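Interpain A (PDB 3BB7) is probably a secreted cysteine protease of the C10 peptidase family from Prevotella intermedia, held here as the proenzyme fragment with its prodomain still attached. Local coordinates at residues S27-L36 against I62-L72; W53-V61 against L298-T308. The protein carries 1 engineered substitution. One frame throughout, in Å; residues are numbered along the deposited sequence.

Contact 1: S27-L36 against I62-L72. Unlike the reference sequence in segment 62-72: Ser68 (reference Asn).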
# COMPACT_ATOMS: atom_id res chain seq x y z
N SER A 27 0.92 -22.42 -0.45
CA SER A 27 2.12 -23.02 -1.06
C SER A 27 2.10 -24.51 -0.83
O SER A 27 1.25 -25.01 -0.10
CB SER A 27 3.40 -22.46 -0.42
OG SER A 27 3.55 -22.95 0.91
N ALA A 28 3.02 -25.23 -1.47
CA ALA A 28 3.15 -26.66 -1.26
C ALA A 28 4.59 -27.05 -1.41
O ALA A 28 5.04 -27.45 -2.50
CB ALA A 28 2.24 -27.45 -2.22
N ASP A 29 5.33 -26.84 -0.32
CA ASP A 29 6.75 -27.14 -0.29
C ASP A 29 7.24 -27.30 1.13
O ASP A 29 6.84 -26.55 2.00
CB ASP A 29 7.55 -26.03 -0.93
CG ASP A 29 8.86 -26.53 -1.44
OD1 ASP A 29 9.82 -26.73 -0.60
OD2 ASP A 29 8.89 -26.79 -2.68
N ASP A 30 8.15 -28.25 1.35
CA ASP A 30 8.67 -28.46 2.69
C ASP A 30 9.39 -27.24 3.23
O ASP A 30 9.47 -27.08 4.45
CB ASP A 30 9.57 -29.68 2.70
CG ASP A 30 8.76 -30.96 2.68
OD1 ASP A 30 8.31 -31.40 3.77
OD2 ASP A 30 8.55 -31.54 1.57
N LEU A 31 9.89 -26.38 2.34
CA LEU A 31 10.68 -25.21 2.73
C LEU A 31 9.91 -23.91 2.85
O LEU A 31 10.51 -22.86 3.13
CB LEU A 31 11.83 -25.02 1.74
CG LEU A 31 12.84 -26.17 1.71
CD1 LEU A 31 13.76 -26.10 0.49
CD2 LEU A 31 13.68 -26.18 2.98
N ALA A 32 8.60 -23.97 2.66
CA ALA A 32 7.74 -22.79 2.78
C ALA A 32 6.58 -23.05 3.72
O ALA A 32 6.06 -24.16 3.77
CB ALA A 32 7.18 -22.41 1.42
N PRO A 33 6.13 -22.01 4.45
CA PRO A 33 4.89 -22.19 5.23
C PRO A 33 3.72 -22.34 4.27
O PRO A 33 3.72 -21.71 3.20
CB PRO A 33 4.76 -20.90 6.01
CG PRO A 33 5.56 -19.90 5.25
CD PRO A 33 6.67 -20.64 4.56
N GLU A 34 2.73 -23.15 4.63
CA GLU A 34 1.65 -23.45 3.72
C GLU A 34 0.77 -22.21 3.44
O GLU A 34 0.52 -21.87 2.31
CB GLU A 34 0.79 -24.56 4.30
CG GLU A 34 -0.25 -25.05 3.31
CD GLU A 34 -1.08 -26.21 3.81
OE1 GLU A 34 -1.54 -26.22 4.98
OE2 GLU A 34 -1.30 -27.12 2.97
N LEU A 35 0.27 -21.57 4.48
CA LEU A 35 -0.62 -20.45 4.23
C LEU A 35 0.20 -19.18 4.03
O LEU A 35 0.94 -18.76 4.94
CB LEU A 35 -1.62 -20.28 5.36
CG LEU A 35 -2.53 -19.10 4.99
CD1 LEU A 35 -3.90 -19.53 4.63
CD2 LEU A 35 -2.52 -18.00 6.01
N LEU A 36 0.03 -18.56 2.86
CA LEU A 36 0.77 -17.32 2.51
C LEU A 36 -0.08 -16.08 2.68
O LEU A 36 0.44 -14.99 2.93
CB LEU A 36 1.28 -17.41 1.07
CG LEU A 36 2.12 -18.67 0.77
CD1 LEU A 36 2.37 -18.79 -0.72
CD2 LEU A 36 3.45 -18.57 1.51
N ILE A 62 10.02 -18.33 -2.83
CA ILE A 62 9.84 -19.75 -2.74
C ILE A 62 10.84 -20.47 -3.67
O ILE A 62 11.50 -21.45 -3.26
CB ILE A 62 8.36 -20.18 -3.01
CG1 ILE A 62 7.46 -19.64 -1.89
CG2 ILE A 62 8.26 -21.71 -3.08
CD1 ILE A 62 5.97 -19.89 -2.07
N THR A 63 10.95 -20.02 -4.91
CA THR A 63 11.89 -20.66 -5.82
C THR A 63 13.34 -20.52 -5.31
O THR A 63 14.13 -21.46 -5.37
CB THR A 63 11.73 -20.21 -7.27
OG1 THR A 63 12.01 -18.82 -7.38
CG2 THR A 63 10.29 -20.46 -7.73
N ASN A 64 13.67 -19.36 -4.75
CA ASN A 64 15.02 -19.19 -4.24
C ASN A 64 15.29 -20.08 -3.01
O ASN A 64 16.37 -20.66 -2.88
CB ASN A 64 15.25 -17.73 -3.84
CG ASN A 64 16.63 -17.48 -3.23
OD1 ASN A 64 16.78 -17.42 -2.00
ND2 ASN A 64 17.64 -17.33 -4.09
N ALA A 65 14.29 -20.21 -2.14
CA ALA A 65 14.41 -21.09 -0.98
C ALA A 65 14.67 -22.52 -1.39
O ALA A 65 15.52 -23.21 -0.83
CB ALA A 65 13.15 -21.03 -0.15
N VAL A 66 13.90 -22.99 -2.37
CA VAL A 66 14.05 -24.35 -2.85
C VAL A 66 15.44 -24.55 -3.49
O VAL A 66 16.10 -25.56 -3.21
CB VAL A 66 12.91 -24.70 -3.85
CG1 VAL A 66 13.18 -25.95 -4.64
CG2 VAL A 66 11.55 -24.73 -3.12
N LYS A 67 15.89 -23.58 -4.30
CA LYS A 67 17.20 -23.68 -4.97
C LYS A 67 18.34 -23.75 -3.96
O LYS A 67 19.30 -24.52 -4.15
CB LYS A 67 17.41 -22.45 -5.86
CG LYS A 67 18.84 -22.33 -6.41
CD LYS A 67 18.96 -21.43 -7.65
CE LYS A 67 18.56 -20.02 -7.43
NZ LYS A 67 18.71 -19.25 -8.75
N SER A 68 18.22 -22.94 -2.91
CA SER A 68 19.27 -22.81 -1.89
C SER A 68 19.05 -23.80 -0.73
O SER A 68 19.90 -23.91 0.18
CB SER A 68 19.35 -21.36 -1.38
OG SER A 68 19.82 -20.45 -2.41
N ASN A 69 17.95 -24.55 -0.79
CA ASN A 69 17.60 -25.55 0.23
C ASN A 69 17.59 -24.95 1.63
O ASN A 69 18.09 -25.55 2.59
CB ASN A 69 18.56 -26.73 0.17
CG ASN A 69 17.95 -28.00 0.68
OD1 ASN A 69 16.80 -28.34 0.35
ND2 ASN A 69 18.73 -28.75 1.46
N LYS A 70 17.02 -23.76 1.74
CA LYS A 70 16.97 -23.04 3.00
C LYS A 70 15.51 -22.74 3.30
O LYS A 70 14.85 -22.07 2.49
CB LYS A 70 17.76 -21.73 2.89
CG LYS A 70 17.43 -20.64 3.94
CD LYS A 70 18.33 -20.69 5.19
CE LYS A 70 17.63 -21.34 6.39
NZ LYS A 70 16.47 -20.55 6.90
N PRO A 71 15.02 -23.19 4.46
CA PRO A 71 13.62 -22.93 4.78
C PRO A 71 13.33 -21.45 4.91
O PRO A 71 14.17 -20.67 5.39
CB PRO A 71 13.43 -23.60 6.15
CG PRO A 71 14.58 -24.53 6.31
CD PRO A 71 15.71 -23.95 5.51
N LEU A 72 12.14 -21.04 4.46
CA LEU A 72 11.73 -19.66 4.61
C LEU A 72 11.46 -19.37 6.08
O LEU A 72 10.96 -20.23 6.81
CB LEU A 72 10.50 -19.32 3.74
CG LEU A 72 10.72 -19.33 2.23
CD1 LEU A 72 9.38 -19.38 1.49
CD2 LEU A 72 11.55 -18.08 1.78
O HOH W 1 9.24 -22.32 6.07
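Ser27 presents its CB to the CD1 tip of Ile62, 4.0 Å away, while its OG turns back to the carbonyl O of Pro33, 2.6 Å off, and ties the two ends of the loop together. Asp29 is the next residue to meet the helix end. With CG anti to the backbone N (chi1 -155°), its carboxylate comes against the CG2 methyl of Val66, OD2 lying 3.4 Å away; OD1 meanwhile accepts from Leu31 N in an Asx turn, through the lone pair facing away from OD2. That bond, inside a type I turn from Asp29 to Ala32, holds the turn that carries Leu31. Leu31 makes the broadest contact: CD1 reaches the last turn of helix 49-68, 3.6 Å from Ala65 O, and CD2 lies against the Pro71 ring, 3.8 Å from CG. Asn69, at positive phi, ends this helix in a Schellman motif, and the chain doubles back so that Leu31 is gripped from both the helix and the tail after it. The backbone O of Leu31 takes the hydrogen bond from Leu72 N at 2.8 Å, nearly straight at 176°. A water bridges Leu31 O and Leu72 O, the first of its two bonds being weak. Ala32 CB then touches Leu72 CD1 (3.7 Å), and the Pro33 ring crosses the Leu72 side chain at about a right angle. Leu36, the second residue of strand 35-39, meets Ile62 tip to tip, CD1 to CD1. The contact clips the loop between strands 23-26 and 35-39 of the prodomain to the end of its helix; it is mostly apolar, with no salt bridge between the two segments, and the one direct polar tie runs from backbone to backbone, beside a bridging water.

Contact 2: W53-V61 against L298-T308; sequences WWLKAIDEV and LLNPGNMYSFT
Glu60 holds the 298-308 loop with both carboxylate oxygens: OE1 accepts from Phe307 N at 2.8 Å and OE2 from Thr308 N at 3.0 Å, each through the syn lone pair. The side chain leaves the helix with CG anti to its own nitrogen (chi1 -176°) and stays extended to CD, which carries the carboxylate out to two successive amides. Two turns earlier, Trp53 NE1 donates to Phe307 O over 2.9 Å; the carbonyl oxygen sits at the indole edge, in the ring plane, whereas the N-H approaches from above the carbonyl plane. Phe307 is therefore pinned on both its N-H and its C=O. Here the prodomain helix 49-68 lies along a loop of the C10 catalytic domain, a papain-like cysteine protease fold. The same Trp53 reaches the active site: its ring stacks on His267, the predicted proton acceptor, and its side chain is about 9 Å from that of Ala116, which is engineered in place of the predicted nucleophile. Around the polar core, the Phe307 ring receives Lys56 CB over the centre of one face, 3.8 Å from the centroid, while Lys56 CD runs on past the CE1-CZ side. Leu299 sends CD1 to Trp53 CH2, 3.9 Å off, and to Trp54 CD1, while CD2 packs against Ala57, Ile58 and Val61. Ile58 CD1 also meets Leu298 CD1 at 3.7 Å. Packing is tight where Val61 CG1 presses on Thr308 CG2, 3.3 Å apart.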
# COMPACT_ATOMS: atom_id res chain seq x y z
N TRP A 53 2.47 -7.57 -7.56
CA TRP A 53 3.85 -7.54 -7.08
C TRP A 53 4.06 -8.60 -6.00
O TRP A 53 5.03 -9.38 -6.06
CB TRP A 53 4.25 -6.16 -6.52
CG TRP A 53 5.53 -6.26 -5.76
CD1 TRP A 53 6.81 -6.30 -6.27
CD2 TRP A 53 5.66 -6.42 -4.34
NE1 TRP A 53 7.73 -6.42 -5.25
CE2 TRP A 53 7.05 -6.53 -4.06
CE3 TRP A 53 4.75 -6.47 -3.29
CZ2 TRP A 53 7.54 -6.73 -2.76
CZ3 TRP A 53 5.22 -6.66 -1.98
CH2 TRP A 53 6.62 -6.78 -1.73
N TRP A 54 3.15 -8.64 -5.03
CA TRP A 54 3.28 -9.55 -3.91
C TRP A 54 3.34 -11.01 -4.41
O TRP A 54 4.17 -11.80 -3.95
CB TRP A 54 2.12 -9.36 -2.93
CG TRP A 54 2.23 -10.27 -1.74
CD1 TRP A 54 3.00 -10.08 -0.61
CD2 TRP A 54 1.53 -11.51 -1.56
NE1 TRP A 54 2.84 -11.16 0.24
CE2 TRP A 54 1.93 -12.03 -0.30
CE3 TRP A 54 0.60 -12.22 -2.34
CZ2 TRP A 54 1.48 -13.27 0.16
CZ3 TRP A 54 0.13 -13.44 -1.86
CH2 TRP A 54 0.56 -13.94 -0.62
N LEU A 55 2.49 -11.38 -5.36
CA LEU A 55 2.53 -12.73 -5.91
C LEU A 55 3.87 -13.02 -6.59
O LEU A 55 4.41 -14.14 -6.46
CB LEU A 55 1.39 -12.94 -6.91
CG LEU A 55 -0.03 -12.99 -6.32
CD1 LEU A 55 -1.06 -13.03 -7.47
CD2 LEU A 55 -0.24 -14.18 -5.39
N LYS A 56 4.40 -12.06 -7.33
CA LYS A 56 5.71 -12.24 -8.00
C LYS A 56 6.84 -12.41 -6.97
O LYS A 56 7.72 -13.27 -7.12
CB LYS A 56 5.98 -11.07 -8.95
CG LYS A 56 5.06 -11.07 -10.19
CD LYS A 56 5.51 -10.06 -11.22
CE LYS A 56 4.97 -10.42 -12.61
NZ LYS A 56 5.65 -9.68 -13.73
N ALA A 57 6.80 -11.60 -5.92
CA ALA A 57 7.77 -11.67 -4.82
C ALA A 57 7.68 -13.02 -4.07
O ALA A 57 8.71 -13.64 -3.76
CB ALA A 57 7.53 -10.51 -3.86
N ILE A 58 6.46 -13.50 -3.83
CA ILE A 58 6.26 -14.83 -3.22
C ILE A 58 6.87 -15.92 -4.10
O ILE A 58 7.64 -16.77 -3.62
CB ILE A 58 4.75 -15.06 -2.99
CG1 ILE A 58 4.23 -14.20 -1.81
CG2 ILE A 58 4.40 -16.54 -2.80
CD1 ILE A 58 4.67 -14.66 -0.41
N ASP A 59 6.53 -15.91 -5.38
CA ASP A 59 7.08 -16.88 -6.32
C ASP A 59 8.62 -16.86 -6.29
O ASP A 59 9.25 -17.91 -6.22
CB ASP A 59 6.54 -16.63 -7.74
CG ASP A 59 7.14 -17.56 -8.75
OD1 ASP A 59 8.12 -17.14 -9.40
OD2 ASP A 59 6.66 -18.71 -8.87
N GLU A 60 9.22 -15.65 -6.29
CA GLU A 60 10.67 -15.48 -6.26
C GLU A 60 11.27 -16.08 -4.99
O GLU A 60 12.26 -16.82 -5.04
CB GLU A 60 10.98 -13.99 -6.35
CG GLU A 60 12.45 -13.64 -6.42
CD GLU A 60 12.62 -12.13 -6.48
OE1 GLU A 60 12.85 -11.58 -7.59
OE2 GLU A 60 12.50 -11.51 -5.41
N VAL A 61 10.67 -15.78 -3.84
CA VAL A 61 11.30 -16.30 -2.60
C VAL A 61 11.16 -17.79 -2.41
O VAL A 61 12.08 -18.45 -1.91
CB VAL A 61 10.87 -15.55 -1.29
CG1 VAL A 61 11.22 -14.06 -1.42
CG2 VAL A 61 9.42 -15.74 -0.93
N LEU A 298 8.74 -13.49 5.17
CA LEU A 298 9.56 -14.33 4.29
C LEU A 298 10.05 -13.61 3.03
O LEU A 298 10.75 -14.22 2.21
CB LEU A 298 8.79 -15.60 3.92
CG LEU A 298 7.30 -15.53 3.62
CD1 LEU A 298 6.93 -14.53 2.55
CD2 LEU A 298 6.78 -16.93 3.23
N LEU A 299 9.71 -12.33 2.86
CA LEU A 299 10.17 -11.60 1.65
C LEU A 299 11.55 -10.96 1.86
O LEU A 299 11.70 -9.74 1.79
CB LEU A 299 9.13 -10.55 1.18
CG LEU A 299 7.74 -11.14 0.86
CD1 LEU A 299 6.82 -10.03 0.45
CD2 LEU A 299 7.82 -12.19 -0.22
N ASN A 300 12.57 -11.78 2.14
CA ASN A 300 13.93 -11.23 2.34
C ASN A 300 14.39 -10.61 1.02
O ASN A 300 14.21 -11.21 -0.03
CB ASN A 300 14.89 -12.35 2.75
CG ASN A 300 16.31 -11.86 3.01
OD1 ASN A 300 16.61 -11.32 4.08
ND2 ASN A 300 17.16 -12.01 2.03
N PRO A 301 14.93 -9.39 1.06
CA PRO A 301 15.45 -8.73 -0.14
C PRO A 301 16.49 -9.59 -0.84
O PRO A 301 17.34 -10.18 -0.18
CB PRO A 301 16.08 -7.44 0.42
CG PRO A 301 15.29 -7.16 1.60
CD PRO A 301 14.97 -8.49 2.23
N GLY A 302 16.42 -9.67 -2.17
CA GLY A 302 17.49 -10.34 -2.95
C GLY A 302 18.51 -9.34 -3.46
O GLY A 302 18.77 -8.32 -2.79
N ASN A 303 19.07 -9.59 -4.65
CA ASN A 303 19.95 -8.61 -5.31
C ASN A 303 19.16 -7.35 -5.64
O ASN A 303 17.94 -7.32 -5.47
CB ASN A 303 20.70 -9.21 -6.53
CG ASN A 303 19.85 -9.35 -7.81
OD1 ASN A 303 18.80 -8.72 -7.95
ND2 ASN A 303 20.34 -10.16 -8.77
N MET A 304 19.85 -6.31 -6.08
CA MET A 304 19.20 -5.02 -6.28
C MET A 304 18.11 -5.08 -7.35
O MET A 304 17.33 -4.13 -7.51
CB MET A 304 20.23 -3.92 -6.58
CG MET A 304 21.34 -4.35 -7.53
SD MET A 304 22.44 -3.00 -8.01
CE MET A 304 21.25 -1.79 -8.59
N TYR A 305 18.06 -6.20 -8.06
CA TYR A 305 17.18 -6.38 -9.21
C TYR A 305 16.00 -7.33 -8.99
O TYR A 305 15.20 -7.55 -9.91
CB TYR A 305 18.01 -6.87 -10.39
CG TYR A 305 19.05 -5.88 -10.81
CD1 TYR A 305 20.39 -6.26 -10.94
CD2 TYR A 305 18.70 -4.56 -11.08
CE1 TYR A 305 21.36 -5.32 -11.35
CE2 TYR A 305 19.64 -3.62 -11.48
CZ TYR A 305 20.96 -4.00 -11.61
OH TYR A 305 21.87 -3.05 -12.03
N SER A 306 15.90 -7.88 -7.78
CA SER A 306 14.84 -8.84 -7.43
C SER A 306 13.53 -8.10 -7.14
O SER A 306 13.53 -6.92 -6.85
CB SER A 306 15.23 -9.60 -6.16
OG SER A 306 15.40 -8.72 -5.06
N PHE A 307 12.42 -8.81 -7.20
CA PHE A 307 11.15 -8.23 -6.74
C PHE A 307 11.18 -7.89 -5.26
O PHE A 307 10.57 -6.91 -4.85
CB PHE A 307 10.00 -9.21 -7.00
CG PHE A 307 9.69 -9.42 -8.45
CD1 PHE A 307 8.98 -8.45 -9.15
CD2 PHE A 307 10.11 -10.57 -9.11
CE1 PHE A 307 8.71 -8.62 -10.50
CE2 PHE A 307 9.83 -10.76 -10.45
CZ PHE A 307 9.13 -9.78 -11.15
N THR A 308 11.87 -8.69 -4.45
CA THR A 308 11.85 -8.48 -2.98
C THR A 308 12.69 -7.30 -2.52
O THR A 308 12.54 -6.81 -1.39
CB THR A 308 12.30 -9.72 -2.18
OG1 THR A 308 13.61 -10.12 -2.62
CG2 THR A 308 11.34 -10.85 -2.35

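Both contacts use helix 49-68. Contact 1 takes its C-terminal end and the tail beyond, contact 2 the turns before it, and their centres lie 13 Å apart. Contact 1 joins segments 26 residues apart, far from the active site and partly at the surface, through packing of aliphatic side chains and prolines with a single direct backbone bond. Contact 2 is buried, links residues more than 230 positions apart, and adds a carboxylate and an indole that bind backbone groups of the catalytic domain. The two contacts touch directly where Leu36 packs on Trp54 and Ile58, Pro33 on Leu298, and Leu72 on Val61.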